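Local atomic coordinates of flavin-nucleotide-binding protein (Azotobacter vinelandii, PDB entry 6RK0), a protein that binds FAD and heme b as a flavocytochrome and probably works as a low-potential terminal oxidase associated with the iron-only nitrogenase. Residues V47-N52 and G77-A82; Y30-V35 and L164-A169. All coordinates share one frame; numbering follows the deposited sequence.

From the N terminus, the chain first passes through Tyr30-Val35, at the start of helix 32-40. That helix is followed in the chain by strand 44-51, which carries Val47-Asn52. After strand 54-65 has run back antiparallel beside it, and 68-74 beside 54-65 in turn, helix 78-82 returns to strand 44-51, and interaction 1 closes a short loop of 24 intervening residues. Interaction 2 closes a far longer one of 128, when Leu164-Ala169, at the turn between strands 159-165 and 169-174, meets the beginning of helix 32-40. Interaction 1 is therefore nested inside interaction 2. Their centres lie about 23 Å apart, and each packs a helix on the same antiparallel sheet.

Interaction 1: V47-N52 and G77-A82; sequences VGCMMN and GRLFKA. With FAD (flavin-adenine dinucleotide), chain F.
Helix 78-82 runs almost perpendicular to strand 47-51, with their short axes crossing at 82° and 8.9 Å apart, and Cys49 lies opposite Leu79 while Met51 lies opposite Ala82. Alternate strand residues Val47, Cys49 and Met51 turn toward the helix, as the pleat of a strand allows. Leu79 turns its CD1 methyl to the strand, 3.6 Å from Cys49 CB and within van der Waals range of Val47 CG1; a branched aliphatic end can meet both apolar side chains at once. Ala82, with only a methyl, lets the strand come close: its CB is 3.7 Å from Cys49 SG and also meets Met51 CG. The flexible thioether of Met51 bends at its last torsion (chi3 -70°), placing CE over one face of the Arg78 guanidinium, 3.7 Å from Arg78 NE.

This strand and helix belong to the flavin-binding split-barrel fold of the pyridoxamine 5'-phosphate oxidase family, and Arg78 is where their contact becomes part of the FAD site. FAD O5B lies over the opposite face of the guanidinium, offset toward its rim, and O2P lies in its plane at the edge. Arg78 NE donates a nearly straight bond to FAD O2P (2.8 Å, 161°), whereas the bond from NH2 to FAD O3B is weak. A water accepts from both Arg78 NH1 and Asn52 ND2, tying the strand end to the same arginine. Phe56 of the neighbouring strand 54-65 makes a cation-pi contact with Arg78. An alanine in place of Arg78 would probably leave the FAD phosphate without this positive partner and Met51 CE without the flat group it covers. Ser170, Lys172 and other residues of the second subunit also bond FAD.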
ATOM      1  N   VAL A  47       2.089  -5.077  -6.735  1.00  8.06           N
ATOM      2  CA  VAL A  47       2.126  -5.608  -8.100  1.00  8.26           C
ATOM      3  C   VAL A  47       0.944  -6.528  -8.321  1.00  7.95           C
ATOM      4  O   VAL A  47       0.747  -7.484  -7.546  1.00  8.56           O
ATOM      5  CB  VAL A  47       3.451  -6.345  -8.375  1.00  9.62           C
ATOM      6  CG1 VAL A  47       3.419  -7.025  -9.749  1.00 11.23           C
ATOM      7  CG2 VAL A  47       4.616  -5.389  -8.284  1.00 10.81           C
ATOM      8  N   GLY A  48       0.185  -6.271  -9.390  1.00  8.00           N
ATOM      9  CA  GLY A  48      -0.960  -7.109  -9.760  1.00  8.31           C
ATOM     10  C   GLY A  48      -0.533  -8.080 -10.848  1.00  8.47           C
ATOM     11  O   GLY A  48       0.075  -7.689 -11.837  1.00  9.30           O
ATOM     12  N   CYS A  49      -0.884  -9.351 -10.656  1.00  8.64           N
ATOM     13  CA  CYS A  49      -0.473 -10.389 -11.602  1.00  8.95           C
ATOM     14  C   CYS A  49      -1.456 -11.540 -11.462  1.00  9.40           C
ATOM     15  O   CYS A  49      -1.709 -12.004 -10.347  1.00  9.78           O
ATOM     16  CB  CYS A  49       0.967 -10.817 -11.298  1.00 10.00           C
ATOM     17  SG  CYS A  49       1.656 -11.934 -12.562  1.00 11.31           S
ATOM     18  N   MET A  50      -1.978 -12.023 -12.597  1.00  9.79           N
ATOM     19  CA  MET A  50      -2.879 -13.172 -12.583  1.00 10.51           C
ATOM     20  C   MET A  50      -2.088 -14.447 -12.367  1.00 10.94           C
ATOM     21  O   MET A  50      -1.226 -14.781 -13.193  1.00 12.13           O
ATOM     22  CB  MET A  50      -3.617 -13.236 -13.927  1.00 13.52           C
ATOM     23  CG  MET A  50      -4.370 -14.531 -14.182  1.00 24.78           C
ATOM     24  SD  MET A  50      -5.718 -14.776 -13.048  1.00 51.06           S
ATOM     25  CE  MET A  50      -6.299 -13.151 -13.041  1.00 32.61           C
ATOM     26  N   MET A  51      -2.346 -15.132 -11.255  1.00 10.48           N
ATOM     27  CA  MET A  51      -1.668 -16.369 -10.882  1.00 10.90           C
ATOM     28  C   MET A  51      -2.683 -17.280 -10.239  1.00 10.70           C
ATOM     29  O   MET A  51      -3.484 -16.829  -9.408  1.00 10.47           O
ATOM     30  CB  MET A  51      -0.524 -16.102  -9.895  1.00 11.36           C
ATOM     31  CG  MET A  51       0.536 -15.165 -10.466  1.00 12.54           C
ATOM     32  SD  MET A  51       1.929 -14.865  -9.368  1.00 12.75           S
ATOM     33  CE  MET A  51       1.170 -13.850  -8.078  1.00 12.63           C
ATOM     34  N   ASN A  52      -2.695 -18.545 -10.640  1.00 11.28           N
ATOM     35  CA  ASN A  52      -3.610 -19.498 -10.036  1.00 11.75           C
ATOM     36  C   ASN A  52      -5.057 -19.017 -10.089  1.00 11.49           C
ATOM     37  O   ASN A  52      -5.810 -19.211  -9.137  1.00 12.54           O
ATOM     38  CB  ASN A  52      -3.190 -19.849  -8.621  1.00 12.55           C
ATOM     39  CG  ASN A  52      -3.828 -21.116  -8.111  1.00 13.79           C
ATOM     40  OD1 ASN A  52      -4.285 -21.971  -8.871  1.00 15.57           O
ATOM     41  ND2 ASN A  52      -3.833 -21.261  -6.800  1.00 15.10           N
ATOM     42  N   GLY A  77      10.431 -17.832  -7.788  1.00 12.67           N
ATOM     43  CA  GLY A  77       9.167 -17.301  -7.320  1.00 12.04           C
ATOM     44  C   GLY A  77       8.118 -17.289  -8.413  1.00 11.43           C
ATOM     45  O   GLY A  77       8.396 -17.014  -9.582  1.00 12.02           O
ATOM     46  N   ARG A  78       6.881 -17.554  -8.017  1.00 11.35           N
ATOM     47  CA  ARG A  78       5.800 -17.634  -9.006  1.00 11.44           C
ATOM     48  C   ARG A  78       5.584 -16.323  -9.744  1.00 11.06           C
ATOM     49  O   ARG A  78       5.183 -16.347 -10.916  1.00 11.61           O
ATOM     50  CB  ARG A  78       4.500 -18.130  -8.353  1.00 11.92           C
ATOM     51  CG  ARG A  78       3.907 -17.206  -7.322  1.00 11.51           C
ATOM     52  CD  ARG A  78       2.532 -17.709  -6.941  1.00 12.15           C
ATOM     53  NE  ARG A  78       1.889 -16.809  -6.024  1.00 12.51           N
ATOM     54  CZ  ARG A  78       0.611 -16.937  -5.693  1.00 13.78           C
ATOM     55  NH1 ARG A  78      -0.136 -17.934  -6.183  1.00 14.35           N
ATOM     56  NH2 ARG A  78       0.049 -16.057  -4.894  1.00 14.68           N
ATOM     57  N   LEU A  79       5.791 -15.173  -9.085  1.00 10.72           N
ATOM     58  CA  LEU A  79       5.550 -13.900  -9.768  1.00 10.82           C
ATOM     59  C   LEU A  79       6.482 -13.759 -10.965  1.00 10.84           C
ATOM     60  O   LEU A  79       6.094 -13.301 -12.050  1.00 11.74           O
ATOM     61  CB  LEU A  79       5.771 -12.753  -8.785  1.00 11.39           C
ATOM     62  CG  LEU A  79       5.604 -11.352  -9.344  1.00 11.87           C
ATOM     63  CD1 LEU A  79       4.212 -11.103  -9.855  1.00 12.88           C
ATOM     64  CD2 LEU A  79       5.958 -10.327  -8.279  1.00 12.78           C
ATOM     65  N   PHE A  80       7.748 -14.124 -10.762  1.00 11.32           N
ATOM     66  CA  PHE A  80       8.771 -13.942 -11.779  1.00 11.91           C
ATOM     67  C   PHE A  80       8.544 -14.856 -12.961  1.00 13.28           C
ATOM     68  O   PHE A  80       8.815 -14.477 -14.100  1.00 16.19           O
ATOM     69  CB  PHE A  80      10.143 -14.082 -11.119  1.00 12.11           C
ATOM     70  CG  PHE A  80      10.340 -13.036 -10.060  1.00 12.04           C
ATOM     71  CD1 PHE A  80      10.611 -11.725 -10.428  1.00 12.33           C
ATOM     72  CD2 PHE A  80      10.090 -13.337  -8.716  1.00 12.68           C
ATOM     73  CE1 PHE A  80      10.657 -10.736  -9.469  1.00 12.58           C
ATOM     74  CE2 PHE A  80      10.111 -12.354  -7.777  1.00 13.45           C
ATOM     75  CZ  PHE A  80      10.398 -11.052  -8.133  1.00 13.40           C
ATOM     76  N   LYS A  81       7.978 -16.034 -12.740  1.00 13.16           N
ATOM     77  CA  LYS A  81       7.548 -16.862 -13.868  1.00 15.13           C
ATOM     78  C   LYS A  81       6.326 -16.269 -14.577  1.00 15.38           C
ATOM     79  O   LYS A  81       6.263 -16.199 -15.808  1.00 18.13           O
ATOM     80  CB  LYS A  81       7.257 -18.273 -13.374  1.00 18.07           C
ATOM     81  CG  LYS A  81       6.818 -19.166 -14.495  1.00 23.73           C
ATOM     82  CD  LYS A  81       6.597 -20.602 -14.043  1.00 32.37           C
ATOM     83  CE  LYS A  81       6.128 -21.460 -15.220  1.00 39.87           C
ATOM     84  NZ  LYS A  81       5.922 -22.883 -14.834  1.00 48.24           N
ATOM     85  N   ALA A  82       5.359 -15.802 -13.823  1.00 14.00           N
ATOM     86  CA  ALA A  82       4.110 -15.355 -14.415  1.00 14.80           C
ATOM     87  C   ALA A  82       4.245 -14.056 -15.197  1.00 15.90           C
ATOM     88  O   ALA A  82       3.531 -13.848 -16.183  1.00 18.75           O
ATOM     89  CB  ALA A  82       3.046 -15.242 -13.339  1.00 15.34           C
TER
HETATM   90  PA  FAD F 403       3.651 -17.896  -2.283  1.00 10.66           P
HETATM   91  O1A FAD F 403       4.068 -18.389  -0.954  1.00 11.02           O
HETATM   92  O2A FAD F 403       3.948 -18.719  -3.471  1.00 11.83           O
HETATM   93  O5B FAD F 403       2.104 -17.529  -2.272  1.00 10.64           O
HETATM   94  C5B FAD F 403       1.143 -18.528  -1.866  1.00 10.81           C
HETATM   95  C4B FAD F 403       0.062 -17.879  -1.063  1.00 10.39           C
HETATM   96  O4B FAD F 403       0.622 -17.281   0.128  1.00 10.00           O
HETATM   97  C3B FAD F 403      -0.648 -16.715  -1.749  1.00 10.34           C
HETATM   98  O3B FAD F 403      -1.614 -17.146  -2.702  1.00 11.20           O
HETATM   99  C2B FAD F 403      -1.227 -15.960  -0.550  1.00  9.65           C
HETATM  100  O2B FAD F 403      -2.436 -16.569  -0.130  1.00 10.65           O
HETATM  101  C1B FAD F 403      -0.142 -16.154   0.520  1.00  9.46           C
HETATM  102  N9A FAD F 403       0.758 -15.002   0.619  1.00  9.02           N
HETATM  103  C8A FAD F 403       1.874 -14.752  -0.125  1.00  9.18           C
HETATM  104  N7A FAD F 403       2.439 -13.601   0.153  1.00  9.17           N
HETATM  105  C5A FAD F 403       1.634 -13.058   1.146  1.00  8.82           C
HETATM  106  C6A FAD F 403       1.692 -11.842   1.857  1.00  8.89           C
HETATM  107  N6A FAD F 403       2.619 -10.892   1.661  1.00  9.63           N
HETATM  108  N1A FAD F 403       0.706 -11.601   2.756  1.00  9.18           N
HETATM  109  C2A FAD F 403      -0.246 -12.525   2.944  1.00  9.34           C
HETATM  110  N3A FAD F 403      -0.394 -13.706   2.327  1.00  8.99           N
HETATM  111  C4A FAD F 403       0.584 -13.905   1.438  1.00  8.75           C
HETATM  112  N1  FAD F 403       8.842 -10.080  -1.428  1.00  9.34           N
HETATM  113  C2  FAD F 403       9.922 -10.037  -2.266  1.00 10.39           C
HETATM  114  O2  FAD F 403      10.263 -11.020  -2.924  1.00 12.27           O
HETATM  115  N3  FAD F 403      10.641  -8.885  -2.401  1.00 10.06           N
HETATM  116  C4  FAD F 403      10.364  -7.702  -1.744  1.00  9.42           C
HETATM  117  O4  FAD F 403      11.017  -6.679  -1.977  1.00 10.02           O
HETATM  118  C4X FAD F 403       9.260  -7.774  -0.807  1.00  9.06           C
HETATM  119  N5  FAD F 403       8.969  -6.685  -0.091  1.00  9.31           N
HETATM  120  C5X FAD F 403       7.831  -6.736   0.718  1.00  8.81           C
HETATM  121  C6  FAD F 403       7.455  -5.591   1.434  1.00  9.25           C
HETATM  122  C7  FAD F 403       6.318  -5.590   2.243  1.00  9.05           C
HETATM  123  C7M FAD F 403       5.954  -4.352   3.018  1.00 10.02           C
HETATM  124  C8  FAD F 403       5.557  -6.765   2.360  1.00  8.90           C
HETATM  125  C8M FAD F 403       4.305  -6.812   3.184  1.00  9.65           C
HETATM  126  C9  FAD F 403       5.949  -7.918   1.673  1.00  8.82           C
HETATM  127  C9A FAD F 403       7.083  -7.921   0.862  1.00  8.65           C
HETATM  128  N10 FAD F 403       7.514  -9.071   0.164  1.00  8.76           N
HETATM  129  C10 FAD F 403       8.547  -9.003  -0.727  1.00  8.98           C
HETATM  130  C1' FAD F 403       6.803 -10.355   0.262  1.00  9.04           C
HETATM  131  C2' FAD F 403       5.787 -10.549  -0.856  1.00  8.72           C
HETATM  132  O2' FAD F 403       4.603  -9.822  -0.562  1.00  8.53           O
HETATM  133  C3' FAD F 403       5.432 -12.025  -1.022  1.00  8.96           C
HETATM  134  O3' FAD F 403       4.927 -12.523   0.214  1.00  8.83           O
HETATM  135  C4' FAD F 403       6.601 -12.895  -1.470  1.00 10.22           C
HETATM  136  O4' FAD F 403       7.253 -12.287  -2.590  1.00 11.00           O
HETATM  137  C5' FAD F 403       6.163 -14.297  -1.813  1.00 10.67           C
HETATM  138  O5' FAD F 403       5.148 -14.222  -2.849  1.00 10.32           O
HETATM  139  P   FAD F 403       4.738 -15.505  -3.647  1.00 10.72           P
HETATM  140  O1P FAD F 403       5.931 -16.135  -4.322  1.00 11.72           O
HETATM  141  O2P FAD F 403       3.558 -15.129  -4.503  1.00 11.74           O
HETATM  142  O3P FAD F 403       4.246 -16.444  -2.454  1.00 10.48           O
HETATM  143  O   HOH W   1      -2.407 -19.436  -5.012  1.00 13.06           O

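Interaction 2: Y30-V35 and L164-A169; sequences YDQETV and LSIAEA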
ATOM      1  N   TYR A  30       0.020  13.047 -15.975  1.00 11.82           N
ATOM      2  CA  TYR A  30       0.715  12.111 -16.833  1.00 12.44           C
ATOM      3  C   TYR A  30       2.160  12.510 -17.082  1.00 12.88           C
ATOM      4  O   TYR A  30       2.909  11.739 -17.715  1.00 13.93           O
ATOM      5  CB  TYR A  30      -0.002  11.961 -18.186  1.00 12.76           C
ATOM      6  CG  TYR A  30      -1.442  11.549 -18.032  1.00 12.58           C
ATOM      7  CD1 TYR A  30      -1.787  10.242 -17.679  1.00 12.22           C
ATOM      8  CD2 TYR A  30      -2.451  12.467 -18.237  1.00 13.51           C
ATOM      9  CE1 TYR A  30      -3.128   9.851 -17.553  1.00 12.03           C
ATOM     10  CE2 TYR A  30      -3.788  12.102 -18.106  1.00 13.48           C
ATOM     11  CZ  TYR A  30      -4.105  10.783 -17.781  1.00 12.58           C
ATOM     12  OH  TYR A  30      -5.412  10.381 -17.687  1.00 13.23           O
ATOM     13  N   ASP A  31       2.561  13.705 -16.651  1.00 12.85           N
ATOM     14  CA  ASP A  31       3.919  14.162 -16.890  1.00 13.11           C
ATOM     15  C   ASP A  31       4.920  13.288 -16.144  1.00 13.78           C
ATOM     16  O   ASP A  31       4.709  12.890 -14.989  1.00 13.46           O
ATOM     17  CB  ASP A  31       4.065  15.616 -16.460  1.00 14.14           C
ATOM     18  CG  ASP A  31       3.623  15.852 -15.036  1.00 16.74           C
ATOM     19  OD1 ASP A  31       2.422  15.672 -14.720  1.00 17.62           O
ATOM     20  OD2 ASP A  31       4.499  16.187 -14.219  1.00 18.30           O
ATOM     21  N   GLN A  32       6.037  13.020 -16.812  1.00 15.50           N
ATOM     22  CA  GLN A  32       7.022  12.123 -16.219  1.00 17.59           C
ATOM     23  C   GLN A  32       7.673  12.731 -14.974  1.00 15.57           C
ATOM     24  O   GLN A  32       8.112  11.978 -14.100  1.00 15.05           O
ATOM     25  CB  GLN A  32       7.929  11.566 -17.321  1.00 22.98           C
ATOM     26  CG  GLN A  32       7.167  10.518 -18.292  1.00 25.68           C
ATOM     27  CD  GLN A  32       7.016   9.061 -17.706  1.00 25.39           C
ATOM     28  OE1 GLN A  32       8.021   8.508 -17.269  1.00 26.87           O
ATOM     29  NE2 GLN A  32       5.775   8.438 -17.729  1.00 26.07           N
ATOM     30  N   GLU A  33       7.690  14.061 -14.817  1.00 15.50           N
ATOM     31  CA  GLU A  33       8.199  14.632 -13.573  1.00 16.41           C
ATOM     32  C   GLU A  33       7.377  14.167 -12.374  1.00 14.29           C
ATOM     33  O   GLU A  33       7.936  13.812 -11.330  1.00 14.22           O
ATOM     34  CB  GLU A  33       8.187  16.158 -13.669  1.00 21.18           C
ATOM     35  CG  GLU A  33       8.746  16.815 -12.443  1.00 27.52           C
ATOM     36  CD  GLU A  33       8.806  18.327 -12.564  1.00 37.30           C
ATOM     37  OE1 GLU A  33       8.710  18.867 -13.702  1.00 39.98           O
ATOM     38  OE2 GLU A  33       8.953  18.977 -11.510  1.00 55.73           O
ATOM     39  N   THR A  34       6.054  14.160 -12.506  1.00 13.18           N
ATOM     40  CA  THR A  34       5.196  13.685 -11.424  1.00 12.42           C
ATOM     41  C   THR A  34       5.350  12.178 -11.214  1.00 11.09           C
ATOM     42  O   THR A  34       5.442  11.709 -10.074  1.00 11.20           O
ATOM     43  CB  THR A  34       3.741  14.068 -11.680  1.00 13.41           C
ATOM     44  OG1 THR A  34       3.636  15.497 -11.755  1.00 15.13           O
ATOM     45  CG2 THR A  34       2.842  13.541 -10.536  1.00 13.19           C
ATOM     46  N   VAL A  35       5.389  11.410 -12.297  1.00 10.80           N
ATOM     47  CA  VAL A  35       5.586   9.963 -12.183  1.00 10.62           C
ATOM     48  C   VAL A  35       6.825   9.679 -11.358  1.00 10.62           C
ATOM     49  O   VAL A  35       6.807   8.913 -10.397  1.00 10.67           O
ATOM     50  CB  VAL A  35       5.672   9.323 -13.584  1.00 10.99           C
ATOM     51  CG1 VAL A  35       6.093   7.874 -13.532  1.00 12.06           C
ATOM     52  CG2 VAL A  35       4.361   9.509 -14.353  1.00 11.46           C
ATOM     53  N   LEU A 164      10.201  -2.881 -15.232  1.00 10.65           N
ATOM     54  CA  LEU A 164       9.071  -2.412 -16.005  1.00 10.54           C
ATOM     55  C   LEU A 164       9.322  -0.966 -16.377  1.00 10.49           C
ATOM     56  O   LEU A 164       9.715  -0.158 -15.536  1.00 10.52           O
ATOM     57  CB  LEU A 164       7.797  -2.520 -15.159  1.00 10.80           C
ATOM     58  CG  LEU A 164       6.488  -2.084 -15.778  1.00 11.30           C
ATOM     59  CD1 LEU A 164       6.086  -2.975 -16.965  1.00 12.50           C
ATOM     60  CD2 LEU A 164       5.369  -2.097 -14.701  1.00 12.70           C
ATOM     61  N   SER A 165       9.071  -0.623 -17.635  1.00 10.62           N
ATOM     62  CA  SER A 165       9.135   0.758 -18.078  1.00 10.59           C
ATOM     63  C   SER A 165       8.162   1.622 -17.279  1.00 10.28           C
ATOM     64  O   SER A 165       7.054   1.210 -16.948  1.00 10.91           O
ATOM     65  CB  SER A 165       8.740   0.809 -19.544  1.00 11.65           C
ATOM     66  OG  SER A 165       8.618   2.138 -20.001  1.00 12.67           O
ATOM     67  N   ILE A 166       8.569   2.871 -17.040  1.00 10.26           N
ATOM     68  CA  ILE A 166       7.679   3.847 -16.429  1.00 10.74           C
ATOM     69  C   ILE A 166       6.850   4.593 -17.448  1.00 10.64           C
ATOM     70  O   ILE A 166       6.080   5.483 -17.070  1.00 11.44           O
ATOM     71  CB  ILE A 166       8.419   4.819 -15.483  1.00 11.19           C
ATOM     72  CG1 ILE A 166       9.273   5.820 -16.273  1.00 11.94           C
ATOM     73  CG2 ILE A 166       9.219   4.075 -14.459  1.00 11.79           C
ATOM     74  CD1 ILE A 166       9.957   6.865 -15.398  1.00 13.70           C
ATOM     75  N   ALA A 167       6.977   4.284 -18.748  1.00 10.78           N
ATOM     76  CA  ALA A 167       6.368   5.133 -19.763  1.00 11.16           C
ATOM     77  C   ALA A 167       4.844   5.059 -19.769  1.00 10.94           C
ATOM     78  O   ALA A 167       4.186   6.076 -20.008  1.00 12.40           O
ATOM     79  CB  ALA A 167       6.905   4.738 -21.125  1.00 12.21           C
ATOM     80  N   GLU A 168       4.262   3.877 -19.572  1.00 10.36           N
ATOM     81  CA  GLU A 168       2.806   3.735 -19.674  1.00 10.56           C
ATOM     82  C   GLU A 168       2.232   3.910 -18.268  1.00 10.38           C
ATOM     83  O   GLU A 168       1.906   2.953 -17.581  1.00 11.32           O
ATOM     84  CB  GLU A 168       2.409   2.408 -20.309  1.00 11.42           C
ATOM     85  CG  GLU A 168       0.961   2.446 -20.744  1.00 11.98           C
ATOM     86  CD  GLU A 168       0.413   1.159 -21.299  1.00 12.79           C
ATOM     87  OE1 GLU A 168       1.124   0.135 -21.369  1.00 14.13           O
ATOM     88  OE2 GLU A 168      -0.792   1.151 -21.637  1.00 13.06           O
ATOM     89  N   ALA A 169       2.166   5.167 -17.856  1.00 10.39           N
ATOM     90  CA  ALA A 169       1.874   5.519 -16.459  1.00 10.60           C
ATOM     91  C   ALA A 169       0.748   6.534 -16.362  1.00 10.01           C
ATOM     92  O   ALA A 169       0.680   7.502 -17.128  1.00 10.65           O
ATOM     93  CB  ALA A 169       3.115   6.177 -15.814  1.00 11.31           C
TER
HETATM   94  O   HOH W   2       2.803   9.036 -18.231  1.00 15.40           O
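Gln32 and Ile166 cross obliquely, the amide of the glutamine reaching over to the backbone and side chain of the isoleucine. Gln32 NE2 donates to Ile166 O at 3.0 Å and 159°; the acceptor lies close to the plane of the amide, yet the donor stands 37° out of the carbonyl plane. The Gln32 chain is bent at chi2 (-80°), which turns CD back from an extended course. The other branch of the amide, OE1, is modelled against the CG1 end of Ile166, a closeness that is doubtful. A long side chain ending in an NH2 suits this place, since its two N-H groups can serve Ile166 O and a water that in turn donates hydrogen bonds to Tyr30 O and Ala169 O, so that one solvent molecule joins the loop before the helix to the strand beyond the turn.

Here the start of helix 32-40 is laid against the turn between strands 159-165 and 169-174 of the split barrel. Asp31 is the N-cap: its OD2 accepts from Thr34 N and from Thr34 OG1, both from the same face of the carboxylate. In the other segment, Ser165 OG accepts from Ala167 N, an ST turn that spans the bend leading out of strand 159-165. Beside the polar bonds, branched Val35 packs its CG2 on the small Ala169 CB, 3.8 Å away, and the ring of Tyr30 brings its edge, through CD1, in plane to Ala169 O at 3.7 Å, while its hydroxyl is hydrogen-bonded to the backbone N of Val21.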